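Local coordinates for protein tryptophane-5-halogenase (Microbispora sp. ATCC PTA-5024, PDB 5UAO) that probably chlorinates the 5-position of a tryptophan in the lanthipeptide NAI-107 during its biosynthesis, as an FAD-binding halogenase, at residues 71-76 against 173-178; 75-80 against 358-363; 96-101 against 289-294; 269-274 against 284-289. One frame throughout, in Å; residues are numbered along the deposited sequence.

Interaction 1. Residues 71-76 against 173-178. With FAD (flavin-adenine dinucleotide), chain E.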
# COMPACT_ATOMS: atom_id res chain seq x y z
N GLY A 71 28.12 -8.18 6.38
CA GLY A 71 26.99 -7.97 5.43
C GLY A 71 27.42 -7.43 4.04
O GLY A 71 27.73 -6.21 3.92
N GLU A 72 27.48 -8.31 3.03
CA GLU A 72 28.15 -8.00 1.76
C GLU A 72 27.29 -7.96 0.47
O GLU A 72 27.74 -7.39 -0.53
CB GLU A 72 29.35 -8.93 1.56
CG GLU A 72 30.43 -8.64 2.63
CD GLU A 72 31.72 -9.45 2.50
OE1 GLU A 72 31.70 -10.56 1.97
OE2 GLU A 72 32.72 -8.95 2.98
N ALA A 73 26.09 -8.51 0.47
CA ALA A 73 25.27 -8.49 -0.73
C ALA A 73 24.13 -7.49 -0.54
O ALA A 73 23.64 -7.34 0.56
CB ALA A 73 24.69 -9.88 -1.05
N THR A 74 23.66 -6.89 -1.62
CA THR A 74 22.58 -5.92 -1.51
C THR A 74 21.52 -6.15 -2.57
O THR A 74 21.51 -7.15 -3.31
CB THR A 74 23.12 -4.44 -1.58
OG1 THR A 74 23.70 -4.18 -2.87
CG2 THR A 74 24.23 -4.26 -0.63
N VAL A 75 20.59 -5.21 -2.65
CA VAL A 75 19.53 -5.24 -3.66
C VAL A 75 19.67 -3.99 -4.56
O VAL A 75 20.38 -3.02 -4.20
CB VAL A 75 18.11 -5.28 -3.03
CG1 VAL A 75 17.87 -6.52 -2.21
CG2 VAL A 75 17.81 -4.02 -2.23
N SER A 76 18.91 -3.97 -5.65
CA SER A 76 19.06 -2.97 -6.67
C SER A 76 18.87 -1.55 -6.15
O SER A 76 19.65 -0.61 -6.50
CB SER A 76 18.17 -3.32 -7.88
OG SER A 76 16.86 -3.16 -7.43
N ALA A 173 22.50 -5.24 -8.42
CA ALA A 173 23.00 -4.79 -7.13
C ALA A 173 24.48 -5.10 -7.02
O ALA A 173 25.11 -5.55 -7.99
CB ALA A 173 22.24 -5.47 -6.02
N TYR A 174 25.04 -4.70 -5.89
CA TYR A 174 26.44 -4.91 -5.65
C TYR A 174 26.68 -6.03 -4.65
O TYR A 174 25.92 -6.24 -3.67
CB TYR A 174 27.08 -3.68 -5.06
CG TYR A 174 27.10 -2.42 -5.94
CD1 TYR A 174 27.47 -2.48 -7.28
CD2 TYR A 174 26.86 -1.16 -5.39
CE1 TYR A 174 27.50 -1.33 -8.06
CE2 TYR A 174 26.96 0.02 -6.16
CZ TYR A 174 27.27 -0.09 -7.50
OH TYR A 174 27.37 1.07 -8.28
N HIS A 175 27.82 -6.66 -4.82
CA HIS A 175 28.49 -7.35 -3.70
C HIS A 175 29.72 -6.51 -3.32
O HIS A 175 30.50 -6.05 -4.21
CB HIS A 175 28.99 -8.74 -4.10
CG HIS A 175 27.96 -9.68 -4.63
ND1 HIS A 175 28.06 -10.22 -5.89
CD2 HIS A 175 26.90 -10.28 -4.05
CE1 HIS A 175 27.05 -11.05 -6.10
NE2 HIS A 175 26.35 -11.13 -4.98
N MET A 176 29.91 -6.30 -2.02
CA MET A 176 30.92 -5.36 -1.48
C MET A 176 31.65 -5.98 -0.29
O MET A 176 31.03 -6.34 0.73
CB MET A 176 30.27 -4.04 -1.04
CG MET A 176 29.46 -3.36 -2.12
SD MET A 176 28.40 -2.06 -1.47
CE MET A 176 27.24 -3.02 -0.52
N ASP A 177 32.96 -6.12 -0.42
CA ASP A 177 33.82 -6.48 0.68
C ASP A 177 33.61 -5.55 1.83
O ASP A 177 33.74 -4.33 1.70
CB ASP A 177 35.28 -6.41 0.24
CG ASP A 177 36.22 -6.78 1.34
OD1 ASP A 177 36.40 -8.00 1.47
OD2 ASP A 177 36.76 -5.88 2.06
N ASN A 178 33.24 -6.12 2.97
CA ASN A 178 32.87 -5.32 4.08
C ASN A 178 33.94 -4.45 4.67
O ASN A 178 33.66 -3.30 5.02
CB ASN A 178 32.30 -6.16 5.23
CG ASN A 178 31.52 -5.31 6.15
OD1 ASN A 178 30.48 -4.73 5.74
ND2 ASN A 178 32.04 -5.11 7.35
PA FAD E . 27.57 -3.57 13.96
O1A FAD E . 28.30 -3.82 12.64
O2A FAD E . 27.38 -4.67 15.02
O5B FAD E . 28.14 -2.23 14.65
C5B FAD E . 27.91 -1.84 15.99
C4B FAD E . 28.81 -0.65 16.26
O4B FAD E . 28.32 -0.22 17.54
C3B FAD E . 30.32 -0.89 16.42
O3B FAD E . 31.16 0.20 15.78
C2B FAD E . 30.53 -0.90 17.94
O2B FAD E . 31.89 -0.50 18.40
C1B FAD E . 29.44 0.09 18.36
N9A FAD E . 29.12 -0.04 19.80
C8A FAD E . 28.45 -1.08 20.39
N7A FAD E . 28.33 -0.83 21.73
C5A FAD E . 28.95 0.35 21.97
C6A FAD E . 29.23 1.13 23.17
N6A FAD E . 28.79 0.69 24.38
N1A FAD E . 29.87 2.28 23.01
C2A FAD E . 30.29 2.74 21.82
N3A FAD E . 30.08 2.06 20.69
C4A FAD E . 29.43 0.88 20.72
N1 FAD E . 23.07 -7.33 5.29
C2 FAD E . 23.03 -7.18 3.92
O2 FAD E . 22.56 -6.12 3.40
N3 FAD E . 23.51 -8.15 3.09
C4 FAD E . 24.05 -9.30 3.54
O4 FAD E . 24.45 -10.15 2.68
C4X FAD E . 24.12 -9.51 5.02
N5 FAD E . 24.58 -10.66 5.59
C5X FAD E . 24.63 -10.83 6.93
C6 FAD E . 25.12 -12.03 7.45
C7 FAD E . 25.15 -12.26 8.81
C7M FAD E . 25.69 -13.53 9.40
C8 FAD E . 24.73 -11.21 9.73
C8M FAD E . 24.79 -11.48 11.22
C9 FAD E . 24.23 -10.02 9.23
C9A FAD E . 24.14 -9.77 7.86
N10 FAD E . 23.61 -8.54 7.32
C10 FAD E . 23.58 -8.43 5.90
C1' FAD E . 23.17 -7.35 8.11
C2' FAD E . 24.41 -6.34 7.94
O2' FAD E . 25.50 -7.16 8.34
C3' FAD E . 24.91 -5.13 8.80
O3' FAD E . 26.29 -4.62 8.68
C4' FAD E . 25.19 -5.62 10.19
O4' FAD E . 24.77 -7.01 10.34
C5' FAD E . 24.63 -4.55 11.12
O5' FAD E . 25.42 -3.40 11.07
P FAD E . 25.34 -2.50 12.44
O1P FAD E . 23.94 -2.36 12.86
O2P FAD E . 26.08 -1.24 12.01
O3P FAD E . 25.99 -3.23 13.67
O HOH W 1 29.88 -4.79 2.94
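The imidazole of His175 meets Ala73 at its edge: Ala73 CB lies in the ring plane, 3.7 Å from His175 CD2. Both ring nitrogens have hydrogen-bond partners, ND1 with Thr100 and NE2 with Thr274, which should fix the ring's rotation. The carboxylate of Glu72 is used on the anti side of OE2, where Asn178 N donates at 2.9 Å from 27° out of the carboxylate plane. The other oxygen of Glu72, OE1, bonds His294 ND1. The extended chain beyond CG (chi2 -177°) lets the carboxylate reach the start of helix 178-191. An alanine here removes the carboxylate and is likely to leave Asn178 N and His294 ND1 without this acceptor.

The backbones make a single beta bridge, Ala73 with His175 on strand 173-175, which pairs antiparallel with 100-102. Met176 N donates to Glu72 O at 2.8 Å. Tyr174 O takes Thr74 OG1 on a lone pair at 3.1 Å, and a weak bond from Thr74 N. This probably helps to hold the loop in the FAD pocket of this flavin-dependent halogenase. Ala73 grips the pyrimidine edge twice: its N donates to FAD O4 at 3.2 Å, and FAD N3 donates to its O at 2.7 Å. Met176 bends at chi3 (-67°). Its CE comes tightly to Thr74 CG2, at 3.3 Å, and the two side chains cross at about a right angle.

Interaction 2. Residues 75-80 against 358-363. With FAD (flavin-adenine dinucleotide), chain E.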
# COMPACT_ATOMS: atom_id res chain seq x y z
N VAL A 75 20.59 -5.21 -2.65
CA VAL A 75 19.53 -5.24 -3.66
C VAL A 75 19.67 -3.99 -4.56
O VAL A 75 20.38 -3.02 -4.20
CB VAL A 75 18.11 -5.28 -3.03
CG1 VAL A 75 17.87 -6.52 -2.21
CG2 VAL A 75 17.81 -4.02 -2.23
N SER A 76 18.91 -3.97 -5.65
CA SER A 76 19.06 -2.97 -6.67
C SER A 76 18.87 -1.55 -6.15
O SER A 76 19.65 -0.61 -6.50
CB SER A 76 18.17 -3.32 -7.88
OG SER A 76 16.86 -3.16 -7.43
N TYR A 77 17.97 -1.35 -5.21
CA TYR A 77 17.73 -0.02 -4.62
C TYR A 77 18.95 0.63 -4.01
O TYR A 77 19.16 1.87 -4.00
CB TYR A 77 16.65 -0.16 -3.55
CG TYR A 77 16.21 1.13 -2.97
CD1 TYR A 77 15.35 1.95 -3.69
CD2 TYR A 77 16.64 1.56 -1.70
CE1 TYR A 77 14.90 3.16 -3.19
CE2 TYR A 77 16.21 2.79 -1.20
CZ TYR A 77 15.35 3.59 -1.97
OH TYR A 77 14.86 4.81 -1.57
N MET A 78 19.80 -0.23 -3.43
CA MET A 78 20.96 0.24 -2.72
C MET A 78 21.90 0.97 -3.64
O MET A 78 22.67 1.87 -3.20
CB MET A 78 21.70 -0.91 -2.04
CG MET A 78 22.51 -0.48 -0.87
SD MET A 78 21.52 0.23 0.47
CE MET A 78 22.79 0.87 1.55
N VAL A 79 21.93 0.58 -4.91
CA VAL A 79 22.74 1.33 -5.88
C VAL A 79 22.37 2.80 -6.02
O VAL A 79 23.26 3.70 -6.00
CB VAL A 79 22.69 0.66 -7.26
CG1 VAL A 79 23.50 1.44 -8.29
CG2 VAL A 79 23.22 -0.79 -7.15
N MET A 80 21.07 3.08 -6.12
CA MET A 80 20.56 4.43 -6.06
C MET A 80 20.78 5.17 -4.78
O MET A 80 21.12 6.38 -4.77
CB MET A 80 19.10 4.48 -6.47
CG MET A 80 18.89 4.14 -7.93
SD MET A 80 17.18 4.41 -8.43
CE MET A 80 16.45 2.99 -7.66
N GLY A 358 19.30 -6.60 4.78
CA GLY A 358 19.90 -5.81 5.87
C GLY A 358 20.17 -4.35 5.52
O GLY A 358 19.66 -3.43 6.18
N LEU A 359 20.98 -4.15 4.48
CA LEU A 359 21.36 -2.83 3.98
C LEU A 359 20.15 -2.04 3.43
O LEU A 359 20.03 -0.82 3.61
CB LEU A 359 22.45 -2.92 2.93
CG LEU A 359 23.90 -2.69 3.46
CD1 LEU A 359 24.12 -3.28 4.78
CD2 LEU A 359 25.01 -3.18 2.56
N LEU A 360 19.25 -2.75 2.79
CA LEU A 360 18.02 -2.14 2.34
C LEU A 360 17.28 -1.54 3.48
O LEU A 360 16.75 -0.44 3.38
CB LEU A 360 17.13 -3.21 1.68
CG LEU A 360 15.69 -2.81 1.31
CD1 LEU A 360 15.62 -1.66 0.32
CD2 LEU A 360 14.93 -3.96 0.72
N MET A 361 17.12 -2.29 4.56
CA MET A 361 16.38 -1.78 5.71
C MET A 361 17.08 -0.69 6.50
O MET A 361 16.40 0.13 7.19
CB MET A 361 15.96 -2.95 6.59
CG MET A 361 14.86 -3.77 5.95
SD MET A 361 13.47 -2.89 5.11
CE MET A 361 12.74 -1.97 6.49
N ILE A 362 18.41 -0.73 6.48
CA ILE A 362 19.20 0.35 7.03
C ILE A 362 18.85 1.57 6.19
O ILE A 362 18.51 2.63 6.74
CB ILE A 362 20.70 0.07 7.03
CG1 ILE A 362 21.04 -0.82 8.22
CG2 ILE A 362 21.50 1.38 7.09
CD1 ILE A 362 22.35 -1.55 8.16
N ALA A 363 18.97 1.44 4.86
CA ALA A 363 18.75 2.60 3.99
C ALA A 363 17.32 3.19 4.19
O ALA A 363 17.06 4.44 4.19
CB ALA A 363 18.97 2.22 2.56
PA FAD E . 27.57 -3.57 13.96
O1A FAD E . 28.30 -3.82 12.64
O2A FAD E . 27.38 -4.67 15.02
O5B FAD E . 28.14 -2.23 14.65
C5B FAD E . 27.91 -1.84 15.99
C4B FAD E . 28.81 -0.65 16.26
O4B FAD E . 28.32 -0.22 17.54
C3B FAD E . 30.32 -0.89 16.42
O3B FAD E . 31.16 0.20 15.78
C2B FAD E . 30.53 -0.90 17.94
O2B FAD E . 31.89 -0.50 18.40
C1B FAD E . 29.44 0.09 18.36
N9A FAD E . 29.12 -0.04 19.80
C8A FAD E . 28.45 -1.08 20.39
N7A FAD E . 28.33 -0.83 21.73
C5A FAD E . 28.95 0.35 21.97
C6A FAD E . 29.23 1.13 23.17
N6A FAD E . 28.79 0.69 24.38
N1A FAD E . 29.87 2.28 23.01
C2A FAD E . 30.29 2.74 21.82
N3A FAD E . 30.08 2.06 20.69
C4A FAD E . 29.43 0.88 20.72
N1 FAD E . 23.07 -7.33 5.29
C2 FAD E . 23.03 -7.18 3.92
O2 FAD E . 22.56 -6.12 3.40
N3 FAD E . 23.51 -8.15 3.09
C4 FAD E . 24.05 -9.30 3.54
O4 FAD E . 24.45 -10.15 2.68
C4X FAD E . 24.12 -9.51 5.02
N5 FAD E . 24.58 -10.66 5.59
C5X FAD E . 24.63 -10.83 6.93
C6 FAD E . 25.12 -12.03 7.45
C7 FAD E . 25.15 -12.26 8.81
C7M FAD E . 25.69 -13.53 9.40
C8 FAD E . 24.73 -11.21 9.73
C8M FAD E . 24.79 -11.48 11.22
C9 FAD E . 24.23 -10.02 9.23
C9A FAD E . 24.14 -9.77 7.86
N10 FAD E . 23.61 -8.54 7.32
C10 FAD E . 23.58 -8.43 5.90
C1' FAD E . 23.17 -7.35 8.11
C2' FAD E . 24.41 -6.34 7.94
O2' FAD E . 25.50 -7.16 8.34
C3' FAD E . 24.91 -5.13 8.80
O3' FAD E . 26.29 -4.62 8.68
C4' FAD E . 25.19 -5.62 10.19
O4' FAD E . 24.77 -7.01 10.34
C5' FAD E . 24.63 -4.55 11.12
O5' FAD E . 25.42 -3.40 11.07
P FAD E . 25.34 -2.50 12.44
O1P FAD E . 23.94 -2.36 12.86
O2P FAD E . 26.08 -1.24 12.01
O3P FAD E . 25.99 -3.23 13.67
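Met78 lies across Leu359 at about a right angle. Met78 SD sits 3.6 Å from Leu359 O, and Met78 CE rests 4.0 Å from Leu359 CB. The chain bends at chi2 (63°), which brings Met78 SD also against Ala363 CB, at 3.9 Å. Val75 and Tyr77 both reach Leu360. Val75 crosses it at about a right angle, Val75 CG2 to Leu360 CB at 4.1 Å. Tyr77 crosses it in the same way, with Tyr77 CD2 3.9 Å from Leu360 CD1. The approach to the ring is oblique. Leu360 holds CG anti to its backbone N (chi1 172°), and this brings CD1 to both Val75 CG2 and Tyr77 CD2. The phenol oxygen of Tyr77 goes on to Gln367, further along helix 358-372.

The two helical segments run 44° apart, with axes 9.5 Å from each other at closest approach. On the flavin side, Leu359 N donates to FAD O2 at 2.7 Å. A helix N-terminus at this oxygen is known from flavoenzymes and would probably favour negative charge near the pyrimidine ring. The two segments meet mainly through apolar carbon and sulfur, with no hydrogen bond between them. Their hold is therefore one of shape and hydrophobic burial, while the polar directionality lies in the bond to the cofactor.

Interaction 3. Residues 96-101 against 289-294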
# COMPACT_ATOMS: atom_id res chain seq x y z
N HIS A 96 37.76 2.30 -4.76
CA HIS A 96 38.04 2.01 -3.37
C HIS A 96 37.34 0.77 -2.90
O HIS A 96 37.86 0.06 -2.04
CB HIS A 96 37.58 3.15 -2.50
CG HIS A 96 38.53 4.29 -2.45
ND1 HIS A 96 38.80 5.09 -3.54
CD2 HIS A 96 39.28 4.77 -1.44
CE1 HIS A 96 39.68 6.02 -3.20
NE2 HIS A 96 39.99 5.84 -1.93
N VAL A 97 36.15 0.49 -3.38
CA VAL A 97 35.41 -0.68 -2.77
C VAL A 97 35.59 -1.95 -3.61
O VAL A 97 35.51 -3.07 -3.08
CB VAL A 97 33.94 -0.35 -2.56
CG1 VAL A 97 33.14 -1.58 -2.01
CG2 VAL A 97 33.84 0.84 -1.63
N ARG A 98 35.82 -1.79 -4.90
CA ARG A 98 35.96 -2.87 -5.82
C ARG A 98 34.75 -3.85 -5.82
O ARG A 98 34.92 -5.03 -5.66
CB ARG A 98 37.31 -3.60 -5.61
CG ARG A 98 38.52 -2.73 -6.07
CD ARG A 98 39.90 -3.28 -5.67
NE ARG A 98 39.89 -4.74 -5.57
CZ ARG A 98 40.67 -5.48 -4.79
NH1 ARG A 98 41.63 -4.90 -4.05
NH2 ARG A 98 40.50 -6.82 -4.77
N PRO A 99 33.56 -3.35 -6.17
CA PRO A 99 32.37 -4.17 -6.09
C PRO A 99 32.32 -5.16 -7.23
O PRO A 99 32.98 -4.95 -8.28
CB PRO A 99 31.25 -3.17 -6.31
CG PRO A 99 31.90 -2.15 -7.26
CD PRO A 99 33.25 -2.00 -6.65
N THR A 100 31.58 -6.25 -7.00
CA THR A 100 31.06 -7.09 -8.05
C THR A 100 29.54 -6.96 -8.19
O THR A 100 28.87 -6.22 -7.42
CB THR A 100 31.39 -8.56 -7.82
OG1 THR A 100 30.88 -8.91 -6.57
CG2 THR A 100 32.87 -8.75 -7.80
N TRP A 101 29.01 -7.64 -9.18
CA TRP A 101 27.67 -7.43 -9.59
C TRP A 101 26.81 -8.61 -9.23
O TRP A 101 27.22 -9.78 -9.39
CB TRP A 101 27.54 -7.15 -11.10
CG TRP A 101 28.13 -5.86 -11.55
CD1 TRP A 101 28.44 -4.75 -10.81
CD2 TRP A 101 28.57 -5.59 -12.88
NE1 TRP A 101 29.04 -3.77 -11.65
CE2 TRP A 101 29.13 -4.29 -12.90
CE3 TRP A 101 28.54 -6.34 -14.05
CZ2 TRP A 101 29.61 -3.70 -14.09
CZ3 TRP A 101 29.01 -5.75 -15.22
CH2 TRP A 101 29.54 -4.44 -15.22
N THR A 289 33.78 -11.75 -4.42
CA THR A 289 34.56 -10.48 -4.47
C THR A 289 35.66 -10.66 -5.53
O THR A 289 35.83 -11.78 -6.04
CB THR A 289 35.18 -10.08 -3.12
OG1 THR A 289 36.25 -10.97 -2.82
CG2 THR A 289 34.16 -10.09 -2.01
N PRO A 290 36.37 -9.58 -5.92
CA PRO A 290 37.38 -9.84 -6.98
C PRO A 290 38.48 -10.80 -6.53
O PRO A 290 38.93 -11.60 -7.33
CB PRO A 290 37.91 -8.42 -7.35
CG PRO A 290 36.77 -7.49 -6.96
CD PRO A 290 36.17 -8.13 -5.70
N GLU A 291 38.78 -10.86 -5.26
CA GLU A 291 39.93 -11.65 -4.78
C GLU A 291 39.54 -13.12 -4.47
O GLU A 291 40.36 -13.98 -4.65
CB GLU A 291 40.68 -10.94 -3.61
CG GLU A 291 39.94 -10.76 -2.29
CD GLU A 291 38.96 -9.54 -2.23
OE1 GLU A 291 38.83 -8.78 -3.28
OE2 GLU A 291 38.29 -9.37 -1.13
N SER A 292 38.31 -13.39 -4.06
CA SER A 292 37.82 -14.72 -3.70
C SER A 292 36.28 -14.77 -3.48
O SER A 292 35.64 -13.74 -3.43
CB SER A 292 38.48 -15.18 -2.42
OG SER A 292 38.04 -14.36 -1.35
N ASP A 293 35.73 -15.96 -3.35
CA ASP A 293 34.35 -16.17 -2.93
C ASP A 293 34.31 -16.09 -1.39
O ASP A 293 35.12 -16.71 -0.70
CB ASP A 293 33.81 -17.48 -3.41
CG ASP A 293 33.39 -17.45 -4.88
OD1 ASP A 293 33.10 -16.39 -5.44
OD2 ASP A 293 33.20 -18.54 -5.45
N HIS A 294 33.37 -15.27 -0.88
CA HIS A 294 33.08 -15.17 0.55
C HIS A 294 31.85 -16.05 0.87
O HIS A 294 30.79 -15.94 0.26
CB HIS A 294 32.83 -13.77 0.96
CG HIS A 294 34.04 -12.90 0.90
ND1 HIS A 294 34.05 -11.64 1.45
CD2 HIS A 294 35.28 -13.11 0.41
CE1 HIS A 294 35.27 -11.13 1.35
NE2 HIS A 294 35.99 -11.96 0.63
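Arg98 NH2 makes a salt bridge with Glu291 OE1 at 3.0 Å. The guanidinium and carboxylate planes are 81° apart, not the coplanar arrangement of a two-pronged pair. Pro290 lies beside this pair. Its CB is at the edge of the guanidinium, in plane, and Pro290 CD rests on Arg98 O at 3.3 Å. Thr100 adds a methyl contact, Thr100 CG2 to Pro290 CD at 4.0 Å. Arg98 bends at chi3 (30°) and Glu291 at chi2 (-82°), which turns the two charged ends toward each other. A glycine in place of Pro290 would probably open a gap between Arg98 O and Thr100 CG2 and leave the Arg98 side chain freer to turn.

Residues 289-292 form the connection of the beta hairpin between strands 282-288 and 293-299. Ser292 O closes it by accepting two bonds from Thr289. Thr289 N donates at 2.9 Å, and Thr289 OG1 reaches the same Ser292 O at 2.9 Å, tilted somewhat from the carbonyl plane. Thr289 CG2 then stands over the centre of the His294 ring, 3.6 Å above its plane. In 96-101, Arg98 is the residue that leaves helix 90-97, with positive phi, before the chain enters strand 100-102.

Further out, Arg180 of helix 178-191 makes a second salt bridge to Glu291 OE1, and its side chain also packs on Pro290. Glu291 OE1 is thus shared by two arginines, which probably favours its ionised form. Thr100 OG1 is held by Pro288 O and His175 ND1.

Interaction 4. Residues 269-274 against 284-289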
# COMPACT_ATOMS: atom_id res chain seq x y z
N HIS A 269 37.17 -16.25 -11.79
CA HIS A 269 35.86 -16.39 -12.38
C HIS A 269 34.77 -15.88 -11.43
O HIS A 269 34.55 -16.45 -10.33
CB HIS A 269 35.65 -17.87 -12.81
CG HIS A 269 36.78 -18.37 -13.67
ND1 HIS A 269 36.84 -18.14 -15.04
CD2 HIS A 269 37.96 -18.96 -13.34
CE1 HIS A 269 37.97 -18.62 -15.52
NE2 HIS A 269 38.68 -19.12 -14.51
N LEU A 270 34.08 -14.79 -11.81
CA LEU A 270 33.23 -14.04 -10.87
C LEU A 270 31.77 -14.33 -11.25
O LEU A 270 31.29 -13.90 -12.29
CB LEU A 270 33.54 -12.53 -10.81
CG LEU A 270 35.01 -12.13 -10.75
CD1 LEU A 270 35.17 -10.62 -10.75
CD2 LEU A 270 35.68 -12.70 -9.52
N LYS A 271 31.09 -15.17 -10.45
CA LYS A 271 29.68 -15.44 -10.66
C LYS A 271 28.83 -14.16 -10.46
O LYS A 271 29.02 -13.43 -9.48
CB LYS A 271 29.19 -16.56 -9.72
CG LYS A 271 29.80 -17.91 -10.02
CD LYS A 271 29.52 -18.94 -8.92
CE LYS A 271 30.29 -18.64 -7.64
NZ LYS A 271 31.70 -19.04 -7.61
N PRO A 272 27.94 -13.85 -11.41
CA PRO A 272 27.15 -12.60 -11.34
C PRO A 272 25.87 -12.71 -10.53
O PRO A 272 24.79 -12.27 -10.96
CB PRO A 272 26.85 -12.30 -12.83
CG PRO A 272 26.76 -13.65 -13.46
CD PRO A 272 27.85 -14.44 -12.77
N TYR A 273 26.02 -13.24 -9.33
CA TYR A 273 24.94 -13.50 -8.46
C TYR A 273 25.46 -13.99 -7.09
O TYR A 273 26.59 -14.45 -6.93
CB TYR A 273 23.95 -14.51 -9.12
CG TYR A 273 24.63 -15.76 -9.63
CD1 TYR A 273 25.04 -16.79 -8.74
CD2 TYR A 273 24.82 -15.93 -10.99
CE1 TYR A 273 25.69 -17.92 -9.22
CE2 TYR A 273 25.45 -17.04 -11.49
CZ TYR A 273 25.89 -18.02 -10.64
OH TYR A 273 26.49 -19.10 -11.15
N THR A 274 24.58 -13.94 -6.10
CA THR A 274 24.80 -14.57 -4.82
C THR A 274 24.25 -16.01 -4.96
O THR A 274 23.21 -16.23 -5.63
CB THR A 274 24.03 -13.80 -3.75
OG1 THR A 274 24.58 -12.48 -3.60
CG2 THR A 274 24.06 -14.49 -2.47
N CYS A 284 24.06 -22.06 2.97
CA CYS A 284 25.32 -21.41 2.86
C CYS A 284 25.31 -20.39 1.71
O CYS A 284 24.85 -20.70 0.64
CB CYS A 284 26.46 -22.45 2.67
SG CYS A 284 28.13 -21.76 2.73
N TRP A 285 25.75 -19.18 1.97
CA TRP A 285 25.88 -18.15 0.90
C TRP A 285 27.22 -18.25 0.26
O TRP A 285 28.20 -18.64 0.92
CB TRP A 285 25.67 -16.74 1.44
CG TRP A 285 26.78 -16.08 2.23
CD1 TRP A 285 27.95 -15.56 1.74
CD2 TRP A 285 26.78 -15.78 3.62
NE1 TRP A 285 28.69 -14.99 2.77
CE2 TRP A 285 27.95 -15.08 3.92
CE3 TRP A 285 25.90 -16.05 4.63
CZ2 TRP A 285 28.25 -14.64 5.21
CZ3 TRP A 285 26.19 -15.58 5.93
CH2 TRP A 285 27.35 -14.95 6.21
N THR A 286 27.25 -17.80 -1.00
CA THR A 286 28.48 -17.58 -1.74
C THR A 286 28.36 -16.22 -2.41
O THR A 286 27.50 -16.03 -3.30
CB THR A 286 28.71 -18.65 -2.84
OG1 THR A 286 28.80 -19.97 -2.28
CG2 THR A 286 30.05 -18.39 -3.55
N ILE A 287 29.20 -15.28 -1.96
CA ILE A 287 29.20 -13.89 -2.40
C ILE A 287 30.59 -13.62 -3.04
O ILE A 287 31.59 -13.51 -2.30
CB ILE A 287 28.91 -12.93 -1.20
CG1 ILE A 287 27.45 -13.10 -0.75
CG2 ILE A 287 29.22 -11.50 -1.57
CD1 ILE A 287 27.12 -12.44 0.56
N PRO A 288 30.65 -13.49 -4.38
CA PRO A 288 31.94 -13.20 -5.05
C PRO A 288 32.49 -11.81 -4.74
O PRO A 288 31.73 -10.83 -4.76
CB PRO A 288 31.54 -13.26 -6.52
CG PRO A 288 30.50 -14.31 -6.54
CD PRO A 288 29.66 -13.97 -5.35
N THR A 289 33.78 -11.75 -4.42
CA THR A 289 34.56 -10.48 -4.47
C THR A 289 35.66 -10.66 -5.53
O THR A 289 35.83 -11.78 -6.04
CB THR A 289 35.18 -10.08 -3.12
OG1 THR A 289 36.25 -10.97 -2.82
CG2 THR A 289 34.16 -10.09 -2.01
O HOH W 2 27.70 -16.92 -6.10
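Thr286 O takes two contacts: a hydrogen bond from water 2 at 2.9 Å and a CA-H...O contact from Thr274 CA at 3.4 Å. The same water donates to Tyr273 O at 2.8 Å, so it bridges the two backbones. Tyr273 O also lies 3.5 Å from Pro288 CD. The Pro288 ring is wedged against the loop, with Pro288 CG 3.4 Å from Lys271 O.

That loop makes an inverse gamma turn centred on Pro272, closed by a weak bond from Tyr273 N to Lys271 O. The turn lays Lys271 CB on one face of the Tyr273 ring, offset toward its rim. From there the lysine chain bends at chi3 (-71°) and chi4 (-79°) and passes obliquely over Thr286, Lys271 CE to Thr286 CG2 at 4.1 Å. Its NZ goes on to a salt bridge with Asp293. Thr274 and Ile287 lie side by side and point the same way, and Thr274 CG2 is 4.0 Å from Ile287 CG1. Thr274 OG1 is held by His175.

Trp285 belongs to the FAD pocket, and the Ile287 side chain comes about 4 Å from the cofactor. Strands 274-279 and 282-288 form a hairpin in the mixed sheet, and this contact is at its open end. Strand 293-299 lies on the far edge of 282-288. Leu270 packs on helix 505-514, and Ile287 and Pro288 rest on strand 173-175.

Interactions 1 and 2 are buried near the centre of the chain and share Val75 and Ser76; both hold the flavin, 1 through polar backbone and 2 through a helix start. Their chemistry differs: 1 is rich in hydrogen bonds, 2 is apolar. Leu359 packs on Thr74 and Met176 and so joins them. Interactions 3 and 4 lie further out, share Thr289 and reach neighbouring strands 282-288 and 293-299 of one sheet. Interaction 3 is partly exposed and carries a salt bridge, while 4 is buried and bridged by water. His175 links 1 to both, through Thr100 and Thr274, and Lys271 with Asp293 ties 3 to 4.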